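Local coordinates for microbial serine proteinases; subtilisin (Bacillus subtilis, PDB 2GKO), which probably hydrolyses peptide bonds in proteins at low temperature, as a calcium-loaded psychrophilic serine endopeptidase of the subtilisin family, at residues T20-G25 with G88-A93; V133-S138 with V160-A165; V188-N193 with S246-A251; G209-A214 with D297-G302. All coordinates share one frame; numbering follows the deposited sequence.

Interaction 1. Residues T20-G25 with G88-A93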
loop_
_atom_site.group_PDB
_atom_site.type_symbol
_atom_site.label_atom_id
_atom_site.label_comp_id
_atom_site.label_asym_id
_atom_site.label_seq_id
_atom_site.Cartn_x
_atom_site.Cartn_y
_atom_site.Cartn_z
ATOM N N THR A 20 -19.301 -7.817 -6.065
ATOM C CA THR A 20 -19.859 -8.038 -4.729
ATOM C C THR A 20 -18.869 -8.658 -3.750
ATOM O O THR A 20 -19.128 -8.663 -2.556
ATOM C CB THR A 20 -21.093 -8.954 -4.818
ATOM O OG1 THR A 20 -20.767 -10.110 -5.600
ATOM C CG2 THR A 20 -22.190 -8.269 -5.602
ATOM N N SER A 21 -17.775 -9.206 -4.267
ATOM C CA SER A 21 -16.722 -9.771 -3.420
ATOM C C SER A 21 -15.419 -9.869 -4.194
ATOM O O SER A 21 -15.388 -9.774 -5.426
ATOM C CB SER A 21 -17.125 -11.153 -2.877
ATOM O OG SER A 21 -17.148 -12.121 -3.910
ATOM N N THR A 22 -14.326 -10.060 -3.457
ATOM C CA THR A 22 -13.011 -10.154 -4.056
ATOM C C THR A 22 -12.424 -11.536 -3.802
ATOM O O THR A 22 -13.042 -12.386 -3.145
ATOM C CB THR A 22 -12.074 -9.061 -3.477
ATOM O OG1 THR A 22 -12.097 -9.139 -2.046
ATOM C CG2 THR A 22 -12.607 -7.654 -3.813
ATOM N N SER A 23 -11.220 -11.739 -4.326
ATOM C CA SER A 23 -10.534 -13.012 -4.226
ATOM C C SER A 23 -9.033 -12.864 -4.389
ATOM O O SER A 23 -8.532 -11.853 -4.906
ATOM C CB SER A 23 -11.058 -13.976 -5.311
ATOM O OG SER A 23 -10.679 -13.535 -6.606
ATOM N N GLY A 24 -8.311 -13.898 -3.962
ATOM C CA GLY A 24 -6.915 -14.037 -4.314
ATOM C C GLY A 24 -5.941 -13.563 -3.240
ATOM O O GLY A 24 -6.339 -13.003 -2.225
ATOM N N GLY A 25 -4.667 -13.820 -3.483
ATOM C CA GLY A 25 -3.598 -13.462 -2.565
ATOM C C GLY A 25 -3.099 -14.598 -1.697
ATOM O O GLY A 25 -2.243 -14.384 -0.844
ATOM N N GLY A 88 -19.390 -8.070 5.649
ATOM C CA GLY A 88 -18.382 -7.046 5.856
ATOM C C GLY A 88 -17.770 -6.502 4.584
ATOM O O GLY A 88 -18.217 -6.776 3.464
ATOM N N VAL A 89 -16.715 -5.703 4.764
ATOM C CA VAL A 89 -15.994 -5.107 3.662
ATOM C C VAL A 89 -14.904 -6.038 3.113
ATOM O O VAL A 89 -14.343 -6.845 3.851
ATOM C CB VAL A 89 -15.402 -3.711 4.080
ATOM C CG1 VAL A 89 -14.119 -3.859 4.902
ATOM C CG2 VAL A 89 -15.172 -2.832 2.856
ATOM N N TYR A 90 -14.642 -5.915 1.820
ATOM C CA TYR A 90 -13.656 -6.680 1.092
ATOM C C TYR A 90 -12.526 -5.753 0.665
ATOM O O TYR A 90 -12.765 -4.623 0.223
ATOM C CB TYR A 90 -14.270 -7.298 -0.165
ATOM C CG TYR A 90 -15.150 -8.490 0.103
ATOM C CD1 TYR A 90 -16.518 -8.326 0.304
ATOM C CD2 TYR A 90 -14.623 -9.763 0.143
ATOM C CE1 TYR A 90 -17.341 -9.445 0.545
ATOM C CE2 TYR A 90 -15.431 -10.875 0.388
ATOM C CZ TYR A 90 -16.774 -10.706 0.582
ATOM O OH TYR A 90 -17.536 -11.845 0.811
ATOM N N GLY A 91 -11.302 -6.243 0.810
ATOM C CA GLY A 91 -10.135 -5.617 0.236
ATOM C C GLY A 91 -9.684 -6.353 -1.003
ATOM O O GLY A 91 -10.316 -7.302 -1.490
ATOM N N VAL A 92 -8.557 -5.920 -1.520
ATOM C CA VAL A 92 -8.122 -6.339 -2.838
ATOM C C VAL A 92 -7.714 -7.824 -2.865
ATOM O O VAL A 92 -8.014 -8.545 -3.831
ATOM C CB VAL A 92 -6.952 -5.442 -3.376
ATOM C CG1 VAL A 92 -6.448 -5.959 -4.692
ATOM C CG2 VAL A 92 -7.391 -3.992 -3.524
ATOM N N ALA A 93 -7.028 -8.279 -1.814
ATOM C CA ALA A 93 -6.471 -9.651 -1.754
ATOM C C ALA A 93 -6.948 -10.316 -0.461
ATOM O O ALA A 93 -6.169 -10.470 0.493
ATOM C CB ALA A 93 -4.967 -9.607 -1.798
#
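S21 lies over one face of the Y90 ring, a CH-pi contact in which CB stands 3.8 Å from the ring centroid, displaced toward the rim. Y90 presents that face because its CG is anti to the carbonyl carbon (chi1 -75°), which lifts the ring toward 20-25. T22 then passes beside the aromatic side chain, its OG1 3.4 Å from Y90 CD2. The threonine hydroxyl sits in the crowded position between backbone N and carbonyl carbon (chi1 53°), and from there OG1 donates a short bond to G91 O, 2.6 Å away and almost collinear with the carbonyl. One rotamer thus serves both a polar and an aromatic neighbour. Farther along, the backbones close up: G24 O reaches A93 C at 3.3 Å, and G25 CA lies 4.2 Å from A93 CB, where a side chain on G25 would collide with that methyl. Two loops meet here without strand pairing, through the Y90 and T22 side chains and a close approach of the backbones. Helix 8-14 underlies them, I10 touching T22 and V92, while the Y14 hydroxyl bonds both S23 N and V92 O. K261 of helix 248-265 bonds S23 O, and V89 packs on strand 233-236.

Interaction 2. Residues V133-S138 with V160-A165. With PMS (phenylmethanesulfonic acid), chain G.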
loop_
_atom_site.group_PDB
_atom_site.type_symbol
_atom_site.label_atom_id
_atom_site.label_comp_id
_atom_site.label_asym_id
_atom_site.label_seq_id
_atom_site.Cartn_x
_atom_site.Cartn_y
_atom_site.Cartn_z
ATOM N N VAL A 133 6.808 -11.698 0.804
ATOM C CA VAL A 133 6.351 -10.605 1.652
ATOM C C VAL A 133 6.222 -9.340 0.797
ATOM O O VAL A 133 7.156 -8.960 0.056
ATOM C CB VAL A 133 7.299 -10.379 2.841
ATOM C CG1 VAL A 133 6.819 -9.222 3.676
ATOM C CG2 VAL A 133 7.411 -11.642 3.688
ATOM N N VAL A 134 5.067 -8.700 0.909
ATOM C CA VAL A 134 4.844 -7.367 0.388
ATOM C C VAL A 134 4.738 -6.442 1.601
ATOM O O VAL A 134 3.804 -6.554 2.394
ATOM C CB VAL A 134 3.523 -7.266 -0.422
ATOM C CG1 VAL A 134 3.349 -5.839 -0.982
ATOM C CG2 VAL A 134 3.486 -8.292 -1.557
ATOM N N ILE A 135 5.702 -5.549 1.764
ATOM C CA ILE A 135 5.583 -4.492 2.748
ATOM C C ILE A 135 4.712 -3.373 2.200
ATOM O O ILE A 135 4.907 -2.923 1.079
ATOM C CB ILE A 135 6.976 -3.874 3.107
ATOM C CG1 ILE A 135 7.764 -4.867 3.956
ATOM C CG2 ILE A 135 6.786 -2.549 3.844
ATOM C CD1 ILE A 135 9.224 -4.460 4.250
ATOM N N ASN A 136 3.793 -2.911 3.030
ATOM C CA ASN A 136 3.085 -1.671 2.797
ATOM C C ASN A 136 3.482 -0.621 3.840
ATOM O O ASN A 136 3.289 -0.839 5.032
ATOM C CB ASN A 136 1.567 -1.893 2.868
ATOM C CG ASN A 136 0.809 -0.639 2.517
ATOM O OD1 ASN A 136 0.527 -0.390 1.334
ATOM N ND2 ASN A 136 0.555 0.210 3.516
ATOM N N MET A 137 4.009 0.507 3.380
ATOM C CA MET A 137 4.304 1.662 4.239
ATOM C C MET A 137 3.464 2.858 3.805
ATOM O O MET A 137 3.813 3.605 2.897
ATOM C CB MET A 137 5.796 2.007 4.255
ATOM C CG MET A 137 6.543 1.027 5.089
ATOM S SD MET A 137 8.246 1.468 5.337
ATOM C CE MET A 137 8.913 0.996 3.853
ATOM N N SER A 138 2.338 3.013 4.474
ATOM C CA SER A 138 1.451 4.136 4.261
ATOM C C SER A 138 1.882 5.268 5.176
ATOM O O SER A 138 1.201 5.639 6.133
ATOM C CB SER A 138 0.004 3.709 4.491
ATOM O OG SER A 138 -0.458 2.950 3.403
ATOM N N VAL A 160 11.871 -8.948 -0.716
ATOM C CA VAL A 160 10.638 -8.314 -0.255
ATOM C C VAL A 160 10.242 -7.218 -1.244
ATOM O O VAL A 160 11.090 -6.462 -1.721
ATOM C CB VAL A 160 10.807 -7.735 1.174
ATOM C CG1 VAL A 160 9.557 -6.998 1.642
ATOM C CG2 VAL A 160 11.178 -8.832 2.147
ATOM N N LEU A 161 8.962 -7.173 -1.609
ATOM C CA LEU A 161 8.413 -6.085 -2.406
ATOM C C LEU A 161 7.922 -4.986 -1.462
ATOM O O LEU A 161 7.183 -5.262 -0.536
ATOM C CB LEU A 161 7.270 -6.564 -3.270
ATOM C CG LEU A 161 6.652 -5.526 -4.206
ATOM C CD1 LEU A 161 7.662 -4.982 -5.205
ATOM C CD2 LEU A 161 5.509 -6.149 -4.933
ATOM N N ILE A 162 8.362 -3.757 -1.690
ATOM C CA ILE A 162 8.005 -2.632 -0.821
ATOM C C ILE A 162 7.112 -1.639 -1.566
ATOM O O ILE A 162 7.502 -1.094 -2.579
ATOM C CB ILE A 162 9.256 -1.924 -0.282
ATOM C CG1 ILE A 162 10.096 -2.884 0.584
ATOM C CG2 ILE A 162 8.850 -0.716 0.529
ATOM C CD1 ILE A 162 11.335 -3.375 -0.055
ATOM N N ILE A 163 5.912 -1.435 -1.046
ATOM C CA ILE A 163 4.940 -0.484 -1.586
ATOM C C ILE A 163 4.773 0.629 -0.568
ATOM O O ILE A 163 4.688 0.360 0.620
ATOM C CB ILE A 163 3.560 -1.163 -1.841
ATOM C CG1 ILE A 163 3.707 -2.508 -2.574
ATOM C CG2 ILE A 163 2.598 -0.201 -2.579
ATOM C CD1 ILE A 163 4.321 -2.419 -3.917
ATOM N N ALA A 164 4.742 1.876 -1.028
ATOM C CA ALA A 164 4.602 3.017 -0.132
ATOM C C ALA A 164 3.754 4.126 -0.722
ATOM O O ALA A 164 3.695 4.318 -1.923
ATOM C CB ALA A 164 5.975 3.571 0.213
ATOM N N ALA A 165 3.166 4.908 0.164
ATOM C CA ALA A 165 2.480 6.122 -0.205
ATOM C C ALA A 165 3.435 7.106 -0.889
ATOM O O ALA A 165 4.552 7.312 -0.426
ATOM C CB ALA A 165 1.917 6.762 1.030
HETATM C C PMS G . -0.734 9.077 5.953
HETATM S S PMS G . -0.447 8.650 4.355
HETATM C C1 PMS G . -2.198 8.980 6.361
HETATM C C2 PMS G . -3.048 10.078 6.240
HETATM C C3 PMS G . -4.386 9.992 6.638
HETATM C C4 PMS G . -4.856 8.812 7.196
HETATM C C5 PMS G . -4.010 7.721 7.359
HETATM C C6 PMS G . -2.683 7.815 6.946
HETATM O O2S PMS G . 0.938 8.961 4.077
HETATM O O1S PMS G . -1.482 9.316 3.570
#
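I135 and V160 mark the tightly packed end of this parallel strand pair, with I135 CG1 3.6 Å from V160 CG1. On the same face M137 lies alongside I162; its chain bends at the last torsion (chi3 -78°), bringing CE to 3.7 Å from I162 CG2. V134 and I163 meet aslant on the other face, CG1 to CG1 at 3.7 Å. Between the two layers five backbone hydrogen bonds run in the staggered parallel pattern; the two straightest are I163 N to I135 O, 2.8 Å at 170°, and M137 N to I163 O at 169°. Toward the C-terminal ends the side-chain packing thins out, S138 CA approaching A165 CB no closer than 4.2 Å. The last bond, A165 N to M137 O, has its donor tilted from the carbonyl plane. Here the strands give way to the ligand pocket, where A165 CB borders O2S of the bound phenylmethanesulfonyl group at 3.9 Å and S138 OG is bonded to S249 O. The two strands are joined through helix 146-157 as a beta-alpha-beta unit in the central sheet of the subtilisin fold, flanked by strands 29-34 and 186-192; helix 112-129 covers I135 and M137, and helix 248-265 lies against I163.

Interaction 3. Residues V188-N193 with S246-A251. With PMS (phenylmethanesulfonic acid), chain G.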
loop_
_atom_site.group_PDB
_atom_site.type_symbol
_atom_site.label_atom_id
_atom_site.label_comp_id
_atom_site.label_asym_id
_atom_site.label_seq_id
_atom_site.Cartn_x
_atom_site.Cartn_y
_atom_site.Cartn_z
ATOM N N VAL A 188 3.105 5.086 -4.640
ATOM C CA VAL A 188 1.755 5.041 -5.139
ATOM C C VAL A 188 1.023 6.382 -4.958
ATOM O O VAL A 188 0.876 6.906 -3.830
ATOM C CB VAL A 188 0.961 3.932 -4.432
ATOM C CG1 VAL A 188 -0.456 3.806 -5.066
ATOM C CG2 VAL A 188 1.699 2.622 -4.518
ATOM N N ALA A 189 0.579 6.952 -6.075
ATOM C CA ALA A 189 -0.250 8.164 -6.092
ATOM C C ALA A 189 -1.707 7.832 -5.843
ATOM O O ALA A 189 -2.153 6.700 -6.099
ATOM C CB ALA A 189 -0.126 8.877 -7.424
ATOM N N ALA A 190 -2.460 8.831 -5.384
ATOM C CA ALA A 190 -3.871 8.659 -5.036
ATOM C C ALA A 190 -4.748 9.178 -6.131
ATOM O O ALA A 190 -4.645 10.333 -6.530
ATOM C CB ALA A 190 -4.230 9.382 -3.762
ATOM N N LEU A 191 -5.634 8.304 -6.559
ATOM C CA LEU A 191 -6.744 8.645 -7.439
ATOM C C LEU A 191 -8.004 8.988 -6.665
ATOM O O LEU A 191 -8.262 8.480 -5.563
ATOM C CB LEU A 191 -7.016 7.457 -8.366
ATOM C CG LEU A 191 -5.861 7.008 -9.245
ATOM C CD1 LEU A 191 -6.230 5.677 -9.898
ATOM C CD2 LEU A 191 -5.512 8.035 -10.302
ATOM N N GLU A 192 -8.820 9.857 -7.245
ATOM C CA GLU A 192 -10.138 10.179 -6.724
ATOM C C GLU A 192 -11.208 9.631 -7.673
ATOM O O GLU A 192 -10.912 9.298 -8.827
ATOM C CB GLU A 192 -10.305 11.687 -6.544
ATOM C CG GLU A 192 -10.251 12.469 -7.847
ATOM C CD GLU A 192 -10.049 13.953 -7.660
ATOM O OE1 GLU A 192 -9.753 14.402 -6.551
ATOM O OE2 GLU A 192 -10.168 14.680 -8.649
ATOM N N ASN A 193 -12.438 9.570 -7.184
ATOM C CA ASN A 193 -13.530 8.947 -7.938
ATOM C C ASN A 193 -14.155 9.948 -8.898
ATOM O O ASN A 193 -15.346 10.270 -8.799
ATOM C CB ASN A 193 -14.580 8.370 -7.011
ATOM C CG ASN A 193 -15.521 7.409 -7.723
ATOM O OD1 ASN A 193 -15.292 7.033 -8.896
ATOM N ND2 ASN A 193 -16.539 6.977 -7.011
ATOM N N SER A 246 -9.114 9.953 3.198
ATOM C CA SER A 246 -8.376 10.177 1.958
ATOM C C SER A 246 -6.892 10.333 2.236
ATOM O O SER A 246 -6.518 11.018 3.173
ATOM C CB SER A 246 -8.819 11.466 1.284
ATOM O OG SER A 246 -10.195 11.452 1.018
ATOM N N GLY A 247 -6.066 9.764 1.376
ATOM C CA GLY A 247 -4.626 9.919 1.470
ATOM C C GLY A 247 -3.923 8.996 0.519
ATOM O O GLY A 247 -4.488 7.997 0.083
ATOM N N THR A 248 -2.674 9.294 0.194
ATOM C CA THR A 248 -1.887 8.302 -0.551
ATOM C C THR A 248 -1.676 7.057 0.322
ATOM O O THR A 248 -1.397 5.993 -0.189
ATOM C CB THR A 248 -0.537 8.853 -1.043
ATOM O OG1 THR A 248 0.196 9.456 0.036
ATOM C CG2 THR A 248 -0.747 9.924 -2.108
ATOM N N SER A 249 -1.864 7.200 1.631
ATOM C CA SER A 249 -1.900 6.059 2.559
ATOM C C SER A 249 -2.971 5.050 2.212
ATOM O O SER A 249 -2.828 3.883 2.568
ATOM C CB SER A 249 -2.174 6.526 3.985
ATOM O OG SER A 249 -0.980 7.040 4.545
ATOM N N MET A 250 -4.056 5.525 1.590
ATOM C CA MET A 250 -5.184 4.678 1.192
ATOM C C MET A 250 -4.918 4.003 -0.151
ATOM O O MET A 250 -5.386 2.884 -0.401
ATOM C CB MET A 250 -6.469 5.514 1.101
ATOM C CG MET A 250 -7.109 5.893 2.448
ATOM S SD MET A 250 -6.084 6.912 3.589
ATOM C CE MET A 250 -5.465 5.633 4.697
ATOM N N ALA A 251 -4.140 4.667 -0.993
ATOM C CA ALA A 251 -3.783 4.161 -2.327
ATOM C C ALA A 251 -2.795 3.026 -2.226
ATOM O O ALA A 251 -2.921 2.020 -2.914
ATOM C CB ALA A 251 -3.222 5.303 -3.183
HETATM C C PMS G . -0.734 9.077 5.953
HETATM S S PMS G . -0.447 8.650 4.355
HETATM C C1 PMS G . -2.198 8.980 6.361
HETATM C C2 PMS G . -3.048 10.078 6.240
HETATM C C3 PMS G . -4.386 9.992 6.638
HETATM C C4 PMS G . -4.856 8.812 7.196
HETATM C C5 PMS G . -4.010 7.721 7.359
HETATM C C6 PMS G . -2.683 7.815 6.946
HETATM O O2S PMS G . 0.938 8.961 4.077
HETATM O O1S PMS G . -1.482 9.316 3.570
#
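A251 turns its methyl onto strand 188-192, where CB is met by V188 CG1 at 3.7 Å and by A189 O at 3.4 Å. One turn earlier T248 adds a second point of contact, its CG2 3.9 Å from A190 CB and its CB close to V188 O. No hydrogen bond joins the segments; the interface is small and largely apolar, and alanines let helix and strand come close. T248 has two different faces. With OG1 between the backbone N and the carbonyl carbon (chi1 52°), CG2 falls anti to the carbonyl carbon and the methyl faces the strand, while OG1 looks the other way, bonded to G167 N and N168 OD1. A valine here would probably leave G167 N and N168 OD1 without their hydroxyl partner and the N168 amide freer to turn. That amide matters because its ND2 bonds the phenylmethanesulfonyl group. The ligand itself is fixed by S249, whose OG is covalently bound to the sulfur at 1.7 Å, while S249 N donates to O1S at 2.9 Å (142°). S249 N and N168 ND2, both bonded to the ligand, are consistent with the oxyanion hole of subtilisins, and S249 matches the family's nucleophile. G247 lies beside O1S, where a side chain would strike the oxygen, and its carbonyl accepts from M250 N at 2.9 Å to begin the turn. M250 CE meets the phenyl ring at C5, 3.7 Å away. The start of helix 248-265 therefore rests on strand 186-192, which lies between strands 161-165 and 226-229 in the central sheet; A165 touches T248 and I163 touches V188.

Interaction 4. Residues G209-A214 with D297-G302. With CA (calcium ion), chain D; CA (calcium ion), chain C.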
loop_
_atom_site.group_PDB
_atom_site.type_symbol
_atom_site.label_atom_id
_atom_site.label_comp_id
_atom_site.label_asym_id
_atom_site.label_seq_id
_atom_site.Cartn_x
_atom_site.Cartn_y
_atom_site.Cartn_z
ATOM N N GLY A 209 6.114 13.455 -8.526
ATOM C CA GLY A 209 7.517 13.210 -8.733
ATOM C C GLY A 209 8.206 14.419 -9.366
ATOM O O GLY A 209 7.600 15.498 -9.520
ATOM N N HIS A 210 9.451 14.204 -9.766
ATOM C CA HIS A 210 10.329 15.243 -10.302
ATOM C C HIS A 210 10.317 15.268 -11.815
ATOM O O HIS A 210 10.330 14.214 -12.460
ATOM C CB HIS A 210 11.755 15.043 -9.771
ATOM C CG HIS A 210 11.869 15.228 -8.290
ATOM N ND1 HIS A 210 12.119 16.455 -7.715
ATOM C CD2 HIS A 210 11.704 14.359 -7.265
ATOM C CE1 HIS A 210 12.108 16.327 -6.400
ATOM N NE2 HIS A 210 11.849 15.068 -6.101
ATOM N N LYS A 211 10.300 16.464 -12.394
ATOM C CA LYS A 211 10.162 16.576 -13.854
ATOM C C LYS A 211 11.359 15.984 -14.614
ATOM O O LYS A 211 11.180 15.411 -15.686
ATOM C CB LYS A 211 10.003 18.026 -14.291
ATOM C CG LYS A 211 8.815 18.761 -13.758
ATOM C CD LYS A 211 8.563 20.055 -14.505
ATOM C CE LYS A 211 7.425 20.817 -13.855
ATOM N NZ LYS A 211 7.133 22.133 -14.473
ATOM N N ARG A 212 12.560 16.111 -14.069
ATOM C CA ARG A 212 13.743 15.759 -14.866
ATOM C C ARG A 212 13.926 14.254 -15.079
ATOM O O ARG A 212 14.714 13.861 -15.938
ATOM C CB ARG A 212 15.035 16.379 -14.303
ATOM C CG ARG A 212 15.454 15.922 -12.960
ATOM C CD ARG A 212 16.658 16.675 -12.458
ATOM N NE ARG A 212 16.320 18.041 -12.051
ATOM C CZ ARG A 212 17.218 18.982 -11.798
ATOM N NH1 ARG A 212 16.832 20.186 -11.419
ATOM N NH2 ARG A 212 18.509 18.730 -11.921
ATOM N N THR A 213 13.231 13.419 -14.304
ATOM C CA THR A 213 13.371 11.966 -14.459
ATOM C C THR A 213 12.091 11.303 -14.915
ATOM O O THR A 213 12.025 10.079 -14.985
ATOM C CB THR A 213 13.844 11.306 -13.157
ATOM O OG1 THR A 213 12.949 11.639 -12.088
ATOM C CG2 THR A 213 15.191 11.817 -12.714
ATOM N N ALA A 214 11.090 12.095 -15.264
ATOM C CA ALA A 214 9.779 11.569 -15.647
ATOM C C ALA A 214 9.712 11.285 -17.154
ATOM O O ALA A 214 10.533 11.776 -17.911
ATOM C CB ALA A 214 8.695 12.549 -15.244
ATOM N N ASP A 297 4.122 8.390 -19.086
ATOM C CA ASP A 297 4.644 8.325 -17.729
ATOM C C ASP A 297 4.785 9.769 -17.227
ATOM O O ASP A 297 5.545 10.544 -17.804
ATOM C CB ASP A 297 5.989 7.603 -17.782
ATOM C CG ASP A 297 6.748 7.660 -16.498
ATOM O OD1 ASP A 297 7.975 7.503 -16.576
ATOM O OD2 ASP A 297 6.200 7.866 -15.378
ATOM N N ASP A 298 4.046 10.129 -16.175
ATOM C CA ASP A 298 4.036 11.520 -15.698
ATOM C C ASP A 298 4.245 11.607 -14.193
ATOM O O ASP A 298 4.194 10.607 -13.476
ATOM C CB ASP A 298 2.776 12.257 -16.164
ATOM C CG ASP A 298 1.512 11.627 -15.666
ATOM O OD1 ASP A 298 1.330 11.620 -14.437
ATOM O OD2 ASP A 298 0.624 11.141 -16.391
ATOM N N ILE A 299 4.516 12.814 -13.715
ATOM C CA ILE A 299 4.879 12.995 -12.307
ATOM C C ILE A 299 3.686 12.880 -11.359
ATOM O O ILE A 299 3.875 12.716 -10.151
ATOM C CB ILE A 299 5.606 14.349 -12.049
ATOM C CG1 ILE A 299 4.698 15.533 -12.387
ATOM C CG2 ILE A 299 6.927 14.401 -12.806
ATOM C CD1 ILE A 299 5.323 16.870 -12.069
ATOM N N ALA A 300 2.477 12.982 -11.885
ATOM C CA ALA A 300 1.270 12.870 -11.073
ATOM C C ALA A 300 0.890 11.430 -10.781
ATOM O O ALA A 300 0.504 11.095 -9.663
ATOM C CB ALA A 300 0.129 13.558 -11.742
ATOM N N SER A 301 1.025 10.583 -11.793
ATOM C CA SER A 301 0.449 9.249 -11.773
ATOM C C SER A 301 1.438 8.128 -12.098
ATOM O O SER A 301 1.050 6.970 -12.088
ATOM C CB SER A 301 -0.731 9.198 -12.734
ATOM O OG SER A 301 -0.311 9.446 -14.071
ATOM N N GLY A 302 2.707 8.461 -12.335
ATOM C CA GLY A 302 3.678 7.495 -12.802
ATOM C C GLY A 302 3.190 6.831 -14.090
ATOM O O GLY A 302 2.667 7.506 -14.985
HETATM CA CA CA D . -0.143 9.518 -17.852
HETATM CA CA CA C . 11.942 7.889 -14.512
HETATM O O HOH W 1 9.534 7.717 -14.452
HETATM O O HOH W 2 0.012 7.801 -16.132
#
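G209 N donates to I299 O at 2.9 Å and 163°, a straight bond that reaches the carbonyl well off its axis and holds the two loops together. Round it I299 carries the largest share of the buried surface. Its CG1 lies between backbone N and carbonyl carbon (chi1 62°), and its CG2, anti to the carbonyl carbon, pushes against A214 CB at 3.5 Å and H210 O at 3.4 Å. An alanine in place of this isoleucine would probably open a gap beside A214 CB and H210 O, leaving the G209 bond and the water-mediated D297 link to hold the loops. The polar groups look outward to two calcium ions. T213 O binds one at 2.2 Å, and a water on the same ion donates to D297 OD1 at 2.6 Å, an oxygen that also accepts from Y217 N; D216, V218, Q220 and D223 complete the site. D298 serves the other ion. Its OD2 binds the metal at 2.3 Å, while OD1 accepts from S301 OG at 2.7 Å and from S301 N, an Asx motif that fixes the carboxylate; D286, I287, G294 and G296 supply the remaining protein ligands. S301 OG also receives a metal-bound water. The 297-302 loop, which gives D298 to one ion, thus reaches the other through the water on D297 OD1, and the two linked calcium sites are probably not independent.

How the interactions relate
From the N terminus, interaction 1 comes first, where the loop before strand 97-102 returns to the loop before strand 29-34. Interaction 2 follows in series as a short crossover in the middle of the central sheet. Interactions 3 and 4 then cross, since 209-214 falls between the two segments of interaction 3 and 246-251 between those of interaction 4; they touch where A189 CB meets A300 O. Interactions 2 and 3 are joined by backbone pairing of A164 with V188 and together frame the ligand pocket. Interactions 1 and 4 lie on opposite sides of the chain's centre, about 31 Å apart between centres, fastening peripheral loops while 2 and 3 build the core.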